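Local coordinates for protein trichothecene 3-O-acetyltransferase (Gibberella zeae, PDB 2RKV) that probably acetylates the 3-hydroxyl of trichothecene mycotoxins such as T-2 toxin using acetyl coenzyme A, as a member of the BAHD acyltransferase superfamily, at residues K245-K250 with E325-T330; T261-S266 with R333-L338; E288-V293 with M312-S317. All coordinates share one frame; numbering follows the deposited sequence.

Interaction 1: residues K245-K250 with E325-T330; sequences KDAATK and ESLGAT. With COA (coenzyme A), chain B.
Ala248 and Gly328 meet in a close helix-helix contact, where the C-terminal part of helix 238-249 lies against the first turn of helix 327-335. Because Gly328 carries no side chain, its backbone can settle directly on the carbonyl of Ala248, with Ala248 O 3.2 Å from Gly328 CA. Leu327 fills the flank of this junction. Its CG lies anti to the backbone N (chi1 -170°), which brings CG to 4.1 Å from Ala248 CB and sends the CD2 branch to 4.0 Å from Ala247 CB. These apolar touches are the side-chain part of the contact, and no hydrogen bond joins the two segments directly. Thr251 links them instead, its OG1 hydrogen-bonding both Gly328 N and Ala247 O. Ser326 is the N-cap of the second helix, its OG accepting from Ala329 N at 3.0 Å. On the first helix, Thr249 OG1 donates to Lys245 O from above the carbonyl plane, adding a second bond to the one from Thr249 N. Lys245 reaches coenzyme A instead: on a fully extended chain, its NZ donates to O9A of the 3'-phosphate at 2.8 Å.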
loop_
_atom_site.group_PDB
_atom_site.type_symbol
_atom_site.label_atom_id
_atom_site.label_comp_id
_atom_site.label_asym_id
_atom_site.label_seq_id
_atom_site.Cartn_x
_atom_site.Cartn_y
_atom_site.Cartn_z
ATOM N N LYS A 245 12.642 -0.077 18.839
ATOM C CA LYS A 245 12.191 -1.399 19.279
ATOM C C LYS A 245 12.657 -1.693 20.710
ATOM O O LYS A 245 11.888 -2.228 21.506
ATOM C CB LYS A 245 12.653 -2.505 18.336
ATOM C CG LYS A 245 12.019 -3.850 18.658
ATOM C CD LYS A 245 12.562 -4.943 17.769
ATOM C CE LYS A 245 11.909 -6.283 18.081
ATOM N NZ LYS A 245 12.429 -7.343 17.186
ATOM N N ASP A 246 13.903 -1.326 21.021
ATOM C CA ASP A 246 14.444 -1.457 22.385
ATOM C C ASP A 246 13.556 -0.714 23.400
ATOM O O ASP A 246 13.150 -1.279 24.437
ATOM C CB ASP A 246 15.898 -0.949 22.418
ATOM C CG ASP A 246 16.514 -0.971 23.822
ATOM O OD1 ASP A 246 16.523 -2.031 24.486
ATOM O OD2 ASP A 246 17.021 0.088 24.252
ATOM N N ALA A 247 13.225 0.539 23.080
ATOM C CA ALA A 247 12.398 1.400 23.945
ATOM C C ALA A 247 11.008 0.810 24.215
ATOM O O ALA A 247 10.519 0.837 25.344
ATOM C CB ALA A 247 12.283 2.788 23.341
ATOM N N ALA A 248 10.387 0.268 23.164
ATOM C CA ALA A 248 9.109 -0.425 23.269
ATOM C C ALA A 248 9.204 -1.720 24.075
ATOM O O ALA A 248 8.372 -1.980 24.941
ATOM C CB ALA A 248 8.561 -0.715 21.880
ATOM N N THR A 249 10.224 -2.525 23.783
ATOM C CA THR A 249 10.402 -3.839 24.414
ATOM C C THR A 249 10.565 -3.704 25.933
ATOM O O THR A 249 10.061 -4.527 26.698
ATOM C CB THR A 249 11.589 -4.590 23.769
ATOM O OG1 THR A 249 11.298 -4.806 22.379
ATOM C CG2 THR A 249 11.869 -5.928 24.445
ATOM N N LYS A 250 11.241 -2.637 26.355
ATOM C CA LYS A 250 11.447 -2.366 27.778
ATOM C C LYS A 250 10.180 -1.960 28.518
ATOM O O LYS A 250 10.165 -1.960 29.756
ATOM C CB LYS A 250 12.477 -1.263 27.958
ATOM C CG LYS A 250 13.897 -1.707 27.788
ATOM C CD LYS A 250 14.784 -0.482 27.876
ATOM C CE LYS A 250 16.236 -0.849 27.888
ATOM N NZ LYS A 250 17.069 0.359 27.612
ATOM N N GLU A 325 1.427 7.824 27.391
ATOM C CA GLU A 325 1.821 6.476 27.800
ATOM C C GLU A 325 3.183 6.089 27.203
ATOM O O GLU A 325 3.684 6.776 26.305
ATOM C CB GLU A 325 0.734 5.465 27.438
ATOM C CG GLU A 325 0.625 5.178 25.939
ATOM C CD GLU A 325 -0.497 4.213 25.593
ATOM O OE1 GLU A 325 -1.291 3.837 26.489
ATOM O OE2 GLU A 325 -0.587 3.831 24.404
ATOM N N SER A 326 3.787 5.008 27.709
ATOM C CA SER A 326 5.087 4.549 27.209
ATOM C C SER A 326 4.987 4.074 25.758
ATOM O O SER A 326 3.890 3.786 25.271
ATOM C CB SER A 326 5.627 3.402 28.065
ATOM O OG SER A 326 4.822 2.244 27.920
ATOM N N LEU A 327 6.132 3.984 25.083
ATOM C CA LEU A 327 6.150 3.457 23.711
ATOM C C LEU A 327 5.669 2.010 23.681
ATOM O O LEU A 327 4.912 1.613 22.789
ATOM C CB LEU A 327 7.543 3.559 23.086
ATOM C CG LEU A 327 7.599 3.247 21.579
ATOM C CD1 LEU A 327 6.661 4.164 20.789
ATOM C CD2 LEU A 327 9.031 3.314 21.036
ATOM N N GLY A 328 6.115 1.228 24.663
ATOM C CA GLY A 328 5.703 -0.162 24.804
ATOM C C GLY A 328 4.216 -0.343 25.036
ATOM O O GLY A 328 3.622 -1.293 24.524
ATOM N N ALA A 329 3.608 0.556 25.817
ATOM C CA ALA A 329 2.162 0.528 26.023
ATOM C C ALA A 329 1.441 0.681 24.680
ATOM O O ALA A 329 0.499 -0.050 24.396
ATOM C CB ALA A 329 1.721 1.624 26.998
ATOM N N THR A 330 1.925 1.605 23.846
ATOM C CA THR A 330 1.286 1.870 22.552
ATOM C C THR A 330 1.527 0.705 21.586
ATOM O O THR A 330 0.604 0.261 20.885
ATOM C CB THR A 330 1.765 3.193 21.947
ATOM O OG1 THR A 330 1.644 4.238 22.930
ATOM C CG2 THR A 330 0.920 3.540 20.737
HETATM N N1A COA B . 10.125 -13.613 20.349
HETATM C C2A COA B . 10.458 -12.319 20.004
HETATM N N3A COA B . 10.028 -11.785 18.805
HETATM C C4A COA B . 9.273 -12.549 17.972
HETATM C C5A COA B . 8.923 -13.858 18.308
HETATM C C6A COA B . 9.357 -14.401 19.514
HETATM N N6A COA B . 9.260 -15.717 19.725
HETATM N N7A COA B . 8.171 -14.367 17.298
HETATM C C8A COA B . 8.040 -13.417 16.341
HETATM N N9A COA B . 8.716 -12.290 16.747
HETATM C C1B COA B . 8.880 -11.036 15.999
HETATM C C2B COA B . 9.841 -11.257 14.849
HETATM O O2B COA B . 11.170 -11.225 15.284
HETATM C C3B COA B . 9.481 -10.095 13.956
HETATM O O3B COA B . 9.975 -8.917 14.518
HETATM P P3B COA B . 11.153 -8.105 13.823
HETATM O O7A COA B . 10.717 -7.766 12.413
HETATM O O8A COA B . 12.355 -9.014 13.838
HETATM O O9A COA B . 11.409 -6.874 14.646
HETATM C C4B COA B . 7.997 -9.964 14.158
HETATM O O4B COA B . 7.677 -10.608 15.384
HETATM C C5B COA B . 7.242 -10.570 13.001
HETATM O O5B COA B . 5.951 -10.127 13.267
HETATM P P1A COA B . 4.843 -10.099 12.127
HETATM O O1A COA B . 4.916 -11.368 11.280
HETATM O O2A COA B . 3.495 -9.869 12.769
HETATM O O3A COA B . 5.292 -8.957 11.103
HETATM P P2A COA B . 5.590 -7.425 11.421
HETATM O O4A COA B . 6.915 -7.073 10.784
HETATM O O5A COA B . 5.453 -7.074 12.875
HETATM O O6A COA B . 4.421 -6.688 10.627
HETATM C CBP COA B . 2.188 -6.352 9.893
HETATM C CCP COA B . 3.080 -6.718 11.077
HETATM C CDP COA B . 2.556 -4.951 9.397
HETATM C CEP COA B . 0.732 -6.311 10.354
HETATM C CAP COA B . 2.417 -7.413 8.806
HETATM O OAP COA B . 2.068 -8.702 9.271
HETATM C C9P COA B . 1.612 -7.142 7.578
HETATM O O9P COA B . 0.320 -7.670 7.488
HETATM N N8P COA B . 2.207 -6.406 6.650
HETATM C C7P COA B . 1.554 -6.015 5.425
HETATM C C6P COA B . 0.590 -4.865 5.680
HETATM C C5P COA B . -0.002 -4.513 4.349
HETATM O O5P COA B . -0.459 -5.415 3.615
HETATM N N4P COA B . 0.009 -3.226 4.027
#

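Interaction 2: residues T261-S266 with R333-L338; sequences TDDALS and RLRSEL. With COA (coenzyme A), chain B.
In the coenzyme A pocket, a salt bridge joins Asp263, in the first turn of helix 261-277, to Arg335 of helix 327-335. Arg335 NE donates to Asp263 OD2 at 2.7 Å (151° at the hydrogen), meeting the syn lone pair close to the guanidinium plane. NH1 of Arg335 adds weak bonds, one to the same OD2 at 3.0 Å and a longer one to OD1. The carboxylate and guanidinium planes stand 61° apart, so the pair is not a flat two-pronged bridge. The Arg335 chain bends at chi2 (57°) and chi3, which folds the guanidinium back between Asp263 and the cofactor's pyrophosphate. There NH2 reaches O2A of coenzyme A at 3.1 Å, while NH1 makes a weak bond to its O5A at 2.8 Å, so that one group spans both phosphates. Leu338 CD1 lies over the centre of the guanidinium face, 3.4 Å above its plane. At the helix start, Thr261 N and Thr261 OG1 both donate to O9A of the 3'-phosphate, at 2.9 and 2.7 Å; the helix N-terminus probably helps to stabilise this negative charge. Deeper in, Leu334 CD1 presses tightly on Ser266 CB at 3.5 Å, and Ser266 OG is turned to the Asp262 carbonyl within its own helix. Asp263 OD1 has a second partner in Arg291 of strand 286-294. Leu334 and Leu338 rest on that same strand through Phe289, Arg291 and Val293, whereas Thr261 and Leu265 touch helix 238-249; the contact thus lies between the large sheet and that outer helix.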
loop_
_atom_site.group_PDB
_atom_site.type_symbol
_atom_site.label_atom_id
_atom_site.label_comp_id
_atom_site.label_asym_id
_atom_site.label_seq_id
_atom_site.Cartn_x
_atom_site.Cartn_y
_atom_site.Cartn_z
ATOM N N THR A 261 9.663 -4.631 15.242
ATOM C CA THR A 261 10.201 -3.374 14.740
ATOM C C THR A 261 9.070 -2.529 14.138
ATOM O O THR A 261 8.933 -1.342 14.448
ATOM C CB THR A 261 11.308 -3.650 13.683
ATOM O OG1 THR A 261 12.379 -4.384 14.295
ATOM C CG2 THR A 261 11.868 -2.356 13.129
ATOM N N ASP A 262 8.259 -3.163 13.289
ATOM C CA ASP A 262 7.123 -2.509 12.645
ATOM C C ASP A 262 6.118 -1.968 13.678
ATOM O O ASP A 262 5.654 -0.832 13.564
ATOM C CB ASP A 262 6.454 -3.487 11.676
ATOM C CG ASP A 262 5.553 -2.803 10.674
ATOM O OD1 ASP A 262 4.523 -2.220 11.095
ATOM O OD2 ASP A 262 5.892 -2.868 9.461
ATOM N N ASP A 263 5.806 -2.773 14.695
ATOM C CA ASP A 263 4.959 -2.325 15.814
ATOM C C ASP A 263 5.504 -1.048 16.464
ATOM O O ASP A 263 4.762 -0.094 16.735
ATOM C CB ASP A 263 4.928 -3.372 16.928
ATOM C CG ASP A 263 4.142 -4.626 16.575
ATOM O OD1 ASP A 263 3.369 -4.641 15.587
ATOM O OD2 ASP A 263 4.326 -5.618 17.309
ATOM N N ALA A 264 6.805 -1.052 16.733
ATOM C CA ALA A 264 7.459 0.043 17.458
ATOM C C ALA A 264 7.396 1.352 16.666
ATOM O O ALA A 264 7.049 2.403 17.209
ATOM C CB ALA A 264 8.899 -0.338 17.806
ATOM N N LEU A 265 7.708 1.287 15.371
ATOM C CA LEU A 265 7.627 2.486 14.536
ATOM C C LEU A 265 6.187 2.965 14.396
ATOM O O LEU A 265 5.908 4.162 14.468
ATOM C CB LEU A 265 8.247 2.254 13.151
ATOM C CG LEU A 265 8.254 3.509 12.260
ATOM C CD1 LEU A 265 8.876 4.731 12.955
ATOM C CD2 LEU A 265 8.913 3.257 10.899
ATOM N N SER A 266 5.266 2.029 14.180
ATOM C CA SER A 266 3.851 2.374 14.096
ATOM C C SER A 266 3.402 3.102 15.380
ATOM O O SER A 266 2.735 4.145 15.310
ATOM C CB SER A 266 3.003 1.129 13.828
ATOM O OG SER A 266 3.382 0.511 12.597
ATOM N N ARG A 333 -0.744 -2.224 22.251
ATOM C CA ARG A 333 -2.080 -2.072 21.650
ATOM C C ARG A 333 -2.101 -2.684 20.257
ATOM O O ARG A 333 -3.032 -3.396 19.897
ATOM C CB ARG A 333 -2.487 -0.606 21.526
ATOM C CG ARG A 333 -2.648 0.127 22.847
ATOM C CD ARG A 333 -2.855 1.611 22.617
ATOM N NE ARG A 333 -2.901 2.347 23.886
ATOM C CZ ARG A 333 -4.008 2.538 24.609
ATOM N NH1 ARG A 333 -5.178 2.051 24.215
ATOM N NH2 ARG A 333 -3.937 3.220 25.744
ATOM N N LEU A 334 -1.075 -2.373 19.469
ATOM C CA LEU A 334 -1.030 -2.836 18.085
ATOM C C LEU A 334 -0.868 -4.352 18.006
ATOM O O LEU A 334 -1.640 -5.031 17.333
ATOM C CB LEU A 334 0.064 -2.111 17.299
ATOM C CG LEU A 334 -0.050 -0.578 17.298
ATOM C CD1 LEU A 334 1.065 0.048 16.473
ATOM C CD2 LEU A 334 -1.420 -0.093 16.818
ATOM N N ARG A 335 0.127 -4.875 18.713
ATOM C CA ARG A 335 0.421 -6.310 18.688
ATOM C C ARG A 335 -0.752 -7.165 19.200
ATOM O O ARG A 335 -0.962 -8.275 18.716
ATOM C CB ARG A 335 1.731 -6.587 19.454
ATOM C CG ARG A 335 2.165 -8.044 19.596
ATOM C CD ARG A 335 2.332 -8.783 18.276
ATOM N NE ARG A 335 3.060 -8.024 17.259
ATOM C CZ ARG A 335 3.465 -8.545 16.100
ATOM N NH1 ARG A 335 4.096 -7.789 15.209
ATOM N NH2 ARG A 335 3.228 -9.823 15.834
ATOM N N SER A 336 -1.541 -6.618 20.130
ATOM C CA SER A 336 -2.654 -7.362 20.753
ATOM C C SER A 336 -3.754 -7.795 19.768
ATOM O O SER A 336 -4.551 -8.680 20.079
ATOM C CB SER A 336 -3.267 -6.558 21.905
ATOM O OG SER A 336 -4.069 -5.493 21.425
ATOM N N GLU A 337 -3.787 -7.163 18.595
ATOM C CA GLU A 337 -4.816 -7.429 17.582
ATOM C C GLU A 337 -4.362 -8.385 16.475
ATOM O O GLU A 337 -5.110 -8.642 15.536
ATOM C CB GLU A 337 -5.306 -6.113 16.958
ATOM C CG GLU A 337 -6.338 -5.378 17.796
ATOM C CD GLU A 337 -7.582 -6.230 18.003
ATOM O OE1 GLU A 337 -8.327 -6.501 17.022
ATOM O OE2 GLU A 337 -7.789 -6.659 19.146
ATOM N N LEU A 338 -3.136 -8.897 16.578
ATOM C CA LEU A 338 -2.558 -9.689 15.489
ATOM C C LEU A 338 -2.637 -11.202 15.678
ATOM O O LEU A 338 -1.986 -11.956 14.949
ATOM C CB LEU A 338 -1.108 -9.268 15.232
ATOM C CG LEU A 338 -0.927 -7.849 14.701
ATOM C CD1 LEU A 338 0.554 -7.522 14.594
ATOM C CD2 LEU A 338 -1.654 -7.652 13.349
HETATM N N1A COA B . 10.125 -13.613 20.349
HETATM C C2A COA B . 10.458 -12.319 20.004
HETATM N N3A COA B . 10.028 -11.785 18.805
HETATM C C4A COA B . 9.273 -12.549 17.972
HETATM C C5A COA B . 8.923 -13.858 18.308
HETATM C C6A COA B . 9.357 -14.401 19.514
HETATM N N6A COA B . 9.260 -15.717 19.725
HETATM N N7A COA B . 8.171 -14.367 17.298
HETATM C C8A COA B . 8.040 -13.417 16.341
HETATM N N9A COA B . 8.716 -12.290 16.747
HETATM C C1B COA B . 8.880 -11.036 15.999
HETATM C C2B COA B . 9.841 -11.257 14.849
HETATM O O2B COA B . 11.170 -11.225 15.284
HETATM C C3B COA B . 9.481 -10.095 13.956
HETATM O O3B COA B . 9.975 -8.917 14.518
HETATM P P3B COA B . 11.153 -8.105 13.823
HETATM O O7A COA B . 10.717 -7.766 12.413
HETATM O O8A COA B . 12.355 -9.014 13.838
HETATM O O9A COA B . 11.409 -6.874 14.646
HETATM C C4B COA B . 7.997 -9.964 14.158
HETATM O O4B COA B . 7.677 -10.608 15.384
HETATM C C5B COA B . 7.242 -10.570 13.001
HETATM O O5B COA B . 5.951 -10.127 13.267
HETATM P P1A COA B . 4.843 -10.099 12.127
HETATM O O1A COA B . 4.916 -11.368 11.280
HETATM O O2A COA B . 3.495 -9.869 12.769
HETATM O O3A COA B . 5.292 -8.957 11.103
HETATM P P2A COA B . 5.590 -7.425 11.421
HETATM O O4A COA B . 6.915 -7.073 10.784
HETATM O O5A COA B . 5.453 -7.074 12.875
HETATM O O6A COA B . 4.421 -6.688 10.627
HETATM C CBP COA B . 2.188 -6.352 9.893
HETATM C CCP COA B . 3.080 -6.718 11.077
HETATM C CDP COA B . 2.556 -4.951 9.397
HETATM C CEP COA B . 0.732 -6.311 10.354
HETATM C CAP COA B . 2.417 -7.413 8.806
HETATM O OAP COA B . 2.068 -8.702 9.271
HETATM C C9P COA B . 1.612 -7.142 7.578
HETATM O O9P COA B . 0.320 -7.670 7.488
HETATM N N8P COA B . 2.207 -6.406 6.650
HETATM C C7P COA B . 1.554 -6.015 5.425
HETATM C C6P COA B . 0.590 -4.865 5.680
HETATM C C5P COA B . -0.002 -4.513 4.349
HETATM O O5P COA B . -0.459 -5.415 3.615
HETATM N N4P COA B . 0.009 -3.226 4.027
#

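Interaction 3: residues E288-V293 with M312-S317; sequences EFCRAV and MTYHNS. With COA (coenzyme A), chain B.
Tyr314 turns the edge of its ring to Cys290, whose SG lies near the ring plane and 3.7 Å from CD2, a sulfur-aromatic contact; the Tyr314 hydroxyl bonds to Leu365 O. Across the other surface of the sheet, the His315 ring puts its edge to the Phe289 carbonyl, and ND1 adds a weak bond to Phe289 O at 3.4 Å. The Phe289 ring has Arg291 CB at its edge and meets Trp270. Over one face of the Arg291 guanidinium lies CEP of coenzyme A, 4.1 Å above the plane and offset toward the rim, while a water sits at its edge, 3.0 Å from NH1 and also bonded to Thr313 OG1. Arg291 stands off the sheet on a chain extended as far as NE, and its NH2, besides meeting Asp263, forms a salt bridge with Asp262. Glu288 and Asn316 run side by side, with Asn316 ND2 donating to Glu288 OE2 on its anti side at 3.3 Å; the carboxylate and amide planes are 52° apart. OE1 of Glu288 lies close to Asp368, and this neighbour could raise the affinity of the pair for a proton. Val293 CG2 touches Thr313 CG2 at 3.8 Å. Between the two faces, Phe289 pairs with His315 and Arg291 with Thr313 as hydrogen-bonded pairs, with Arg291 N 2.9 Å from Thr313 O. Ala292 borders both the coenzyme A and the toxin pockets, and Met312 borders the latter. The strands, 160° apart in direction, form an antiparallel ladder at the edge of the large mixed sheet of this BAHD-family enzyme, with one end of the ladder lining the cofactor and toxin sites.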
loop_
_atom_site.group_PDB
_atom_site.type_symbol
_atom_site.label_atom_id
_atom_site.label_comp_id
_atom_site.label_asym_id
_atom_site.label_seq_id
_atom_site.Cartn_x
_atom_site.Cartn_y
_atom_site.Cartn_z
ATOM N N GLU A 288 -8.232 6.982 16.686
ATOM C CA GLU A 288 -8.247 5.606 16.205
ATOM C C GLU A 288 -7.068 5.356 15.274
ATOM O O GLU A 288 -6.849 6.114 14.335
ATOM C CB GLU A 288 -9.555 5.295 15.486
ATOM C CG GLU A 288 -9.713 3.813 15.124
ATOM C CD GLU A 288 -11.013 3.532 14.407
ATOM O OE1 GLU A 288 -11.281 4.198 13.384
ATOM O OE2 GLU A 288 -11.762 2.636 14.851
ATOM N N PHE A 289 -6.296 4.316 15.571
ATOM C CA PHE A 289 -5.245 3.844 14.658
ATOM C C PHE A 289 -5.851 2.723 13.818
ATOM O O PHE A 289 -6.405 1.762 14.371
ATOM C CB PHE A 289 -4.048 3.304 15.450
ATOM C CG PHE A 289 -2.783 3.142 14.637
ATOM C CD1 PHE A 289 -1.784 4.102 14.697
ATOM C CD2 PHE A 289 -2.582 2.014 13.825
ATOM C CE1 PHE A 289 -0.588 3.954 13.970
ATOM C CE2 PHE A 289 -1.388 1.868 13.080
ATOM C CZ PHE A 289 -0.402 2.836 13.154
ATOM N N CYS A 290 -5.750 2.850 12.490
ATOM C CA CYS A 290 -6.226 1.814 11.578
ATOM C C CYS A 290 -4.988 1.256 10.887
ATOM O O CYS A 290 -4.302 1.993 10.169
ATOM C CB CYS A 290 -7.166 2.412 10.525
ATOM S SG CYS A 290 -8.591 3.338 11.199
ATOM N N ARG A 291 -4.699 -0.023 11.115
ATOM C CA ARG A 291 -3.466 -0.637 10.593
ATOM C C ARG A 291 -3.774 -1.714 9.550
ATOM O O ARG A 291 -4.504 -2.652 9.838
ATOM C CB ARG A 291 -2.660 -1.260 11.741
ATOM C CG ARG A 291 -1.244 -1.655 11.366
ATOM C CD ARG A 291 -0.642 -2.580 12.424
ATOM N NE ARG A 291 0.817 -2.662 12.363
ATOM C CZ ARG A 291 1.552 -3.313 13.266
ATOM N NH1 ARG A 291 0.941 -3.929 14.274
ATOM N NH2 ARG A 291 2.877 -3.350 13.163
ATOM N N ALA A 292 -3.220 -1.569 8.343
ATOM C CA ALA A 292 -3.407 -2.590 7.303
ATOM C C ALA A 292 -2.657 -3.866 7.678
ATOM O O ALA A 292 -1.494 -3.819 8.107
ATOM C CB ALA A 292 -2.943 -2.081 5.945
ATOM N N VAL A 293 -3.326 -5.002 7.512
ATOM C CA VAL A 293 -2.746 -6.296 7.857
ATOM C C VAL A 293 -3.049 -7.293 6.732
ATOM O O VAL A 293 -4.211 -7.501 6.375
ATOM C CB VAL A 293 -3.289 -6.833 9.215
ATOM C CG1 VAL A 293 -2.653 -8.193 9.569
ATOM C CG2 VAL A 293 -3.026 -5.822 10.328
ATOM N N MET A 312 -7.893 -4.638 8.269
ATOM C CA MET A 312 -7.291 -3.660 9.168
ATOM C C MET A 312 -7.429 -4.163 10.599
ATOM O O MET A 312 -8.324 -4.967 10.888
ATOM C CB MET A 312 -8.016 -2.312 9.076
ATOM C CG MET A 312 -8.246 -1.776 7.668
ATOM S SD MET A 312 -6.730 -1.284 6.837
ATOM C CE MET A 312 -6.271 0.152 7.790
ATOM N N THR A 313 -6.562 -3.681 11.480
ATOM C CA THR A 313 -6.822 -3.772 12.916
ATOM C C THR A 313 -7.116 -2.340 13.378
ATOM O O THR A 313 -6.583 -1.368 12.827
ATOM C CB THR A 313 -5.669 -4.421 13.725
ATOM O OG1 THR A 313 -4.465 -3.667 13.559
ATOM C CG2 THR A 313 -5.443 -5.877 13.297
ATOM N N TYR A 314 -7.985 -2.217 14.379
ATOM C CA TYR A 314 -8.439 -0.912 14.861
ATOM C C TYR A 314 -8.108 -0.776 16.331
ATOM O O TYR A 314 -8.278 -1.724 17.101
ATOM C CB TYR A 314 -9.950 -0.737 14.645
ATOM C CG TYR A 314 -10.331 -0.903 13.188
ATOM C CD1 TYR A 314 -10.774 -2.133 12.704
ATOM C CD2 TYR A 314 -10.198 0.158 12.288
ATOM C CE1 TYR A 314 -11.084 -2.306 11.352
ATOM C CE2 TYR A 314 -10.514 -0.003 10.940
ATOM C CZ TYR A 314 -10.945 -1.232 10.481
ATOM O OH TYR A 314 -11.258 -1.390 9.146
ATOM N N HIS A 315 -7.645 0.411 16.701
ATOM C CA HIS A 315 -7.146 0.674 18.050
ATOM C C HIS A 315 -7.654 2.038 18.478
ATOM O O HIS A 315 -7.289 3.055 17.895
ATOM C CB HIS A 315 -5.616 0.604 18.062
ATOM C CG HIS A 315 -5.077 -0.640 17.425
ATOM N ND1 HIS A 315 -4.907 -0.767 16.061
ATOM C CD2 HIS A 315 -4.713 -1.827 17.962
ATOM C CE1 HIS A 315 -4.437 -1.974 15.791
ATOM N NE2 HIS A 315 -4.319 -2.641 16.924
ATOM N N ASN A 316 -8.528 2.041 19.481
ATOM C CA ASN A 316 -9.194 3.263 19.918
ATOM C C ASN A 316 -8.727 3.696 21.296
ATOM O O ASN A 316 -8.651 2.888 22.226
ATOM C CB ASN A 316 -10.710 3.081 19.878
ATOM C CG ASN A 316 -11.233 2.977 18.462
ATOM O OD1 ASN A 316 -11.485 3.986 17.815
ATOM N ND2 ASN A 316 -11.372 1.754 17.967
ATOM N N SER A 317 -8.399 4.977 21.410
ATOM C CA SER A 317 -7.921 5.558 22.664
ATOM C C SER A 317 -8.225 7.053 22.628
ATOM O O SER A 317 -9.161 7.478 21.937
ATOM C CB SER A 317 -6.418 5.282 22.838
ATOM O OG SER A 317 -5.935 5.678 24.123
HETATM N N1A COA B . 10.125 -13.613 20.349
HETATM C C2A COA B . 10.458 -12.319 20.004
HETATM N N3A COA B . 10.028 -11.785 18.805
HETATM C C4A COA B . 9.273 -12.549 17.972
HETATM C C5A COA B . 8.923 -13.858 18.308
HETATM C C6A COA B . 9.357 -14.401 19.514
HETATM N N6A COA B . 9.260 -15.717 19.725
HETATM N N7A COA B . 8.171 -14.367 17.298
HETATM C C8A COA B . 8.040 -13.417 16.341
HETATM N N9A COA B . 8.716 -12.290 16.747
HETATM C C1B COA B . 8.880 -11.036 15.999
HETATM C C2B COA B . 9.841 -11.257 14.849
HETATM O O2B COA B . 11.170 -11.225 15.284
HETATM C C3B COA B . 9.481 -10.095 13.956
HETATM O O3B COA B . 9.975 -8.917 14.518
HETATM P P3B COA B . 11.153 -8.105 13.823
HETATM O O7A COA B . 10.717 -7.766 12.413
HETATM O O8A COA B . 12.355 -9.014 13.838
HETATM O O9A COA B . 11.409 -6.874 14.646
HETATM C C4B COA B . 7.997 -9.964 14.158
HETATM O O4B COA B . 7.677 -10.608 15.384
HETATM C C5B COA B . 7.242 -10.570 13.001
HETATM O O5B COA B . 5.951 -10.127 13.267
HETATM P P1A COA B . 4.843 -10.099 12.127
HETATM O O1A COA B . 4.916 -11.368 11.280
HETATM O O2A COA B . 3.495 -9.869 12.769
HETATM O O3A COA B . 5.292 -8.957 11.103
HETATM P P2A COA B . 5.590 -7.425 11.421
HETATM O O4A COA B . 6.915 -7.073 10.784
HETATM O O5A COA B . 5.453 -7.074 12.875
HETATM O O6A COA B . 4.421 -6.688 10.627
HETATM C CBP COA B . 2.188 -6.352 9.893
HETATM C CCP COA B . 3.080 -6.718 11.077
HETATM C CDP COA B . 2.556 -4.951 9.397
HETATM C CEP COA B . 0.732 -6.311 10.354
HETATM C CAP COA B . 2.417 -7.413 8.806
HETATM O OAP COA B . 2.068 -8.702 9.271
HETATM C C9P COA B . 1.612 -7.142 7.578
HETATM O O9P COA B . 0.320 -7.670 7.488
HETATM N N8P COA B . 2.207 -6.406 6.650
HETATM C C7P COA B . 1.554 -6.015 5.425
HETATM C C6P COA B . 0.590 -4.865 5.680
HETATM C C5P COA B . -0.002 -4.513 4.349
HETATM O O5P COA B . -0.459 -5.415 3.615
HETATM N N4P COA B . 0.009 -3.226 4.027
HETATM O O HOH W 1 -1.928 -4.491 14.704
#

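The three contacts lie on the same side of the chain's centre, and each touches coenzyme A, from its 3'-phosphate to its pantetheine arm. Interactions 1 and 2 share helix 327-335 and have centres about 10 Å apart; the centre of interaction 3 lies about 10 Å from that of interaction 2 and about 18 Å from that of interaction 1. Along the chain, helices 238-249 and 261-277 come first, then strands 286-294 and 310-318, and finally helix 327-335, which returns to pack against both earlier helices. The segments of interactions 1 and 2 therefore alternate, while both strands of interaction 3 fall between them. Interaction 2 is the joint: it meets interaction 1 through Glu325-Arg333 and interaction 3 through Arg291.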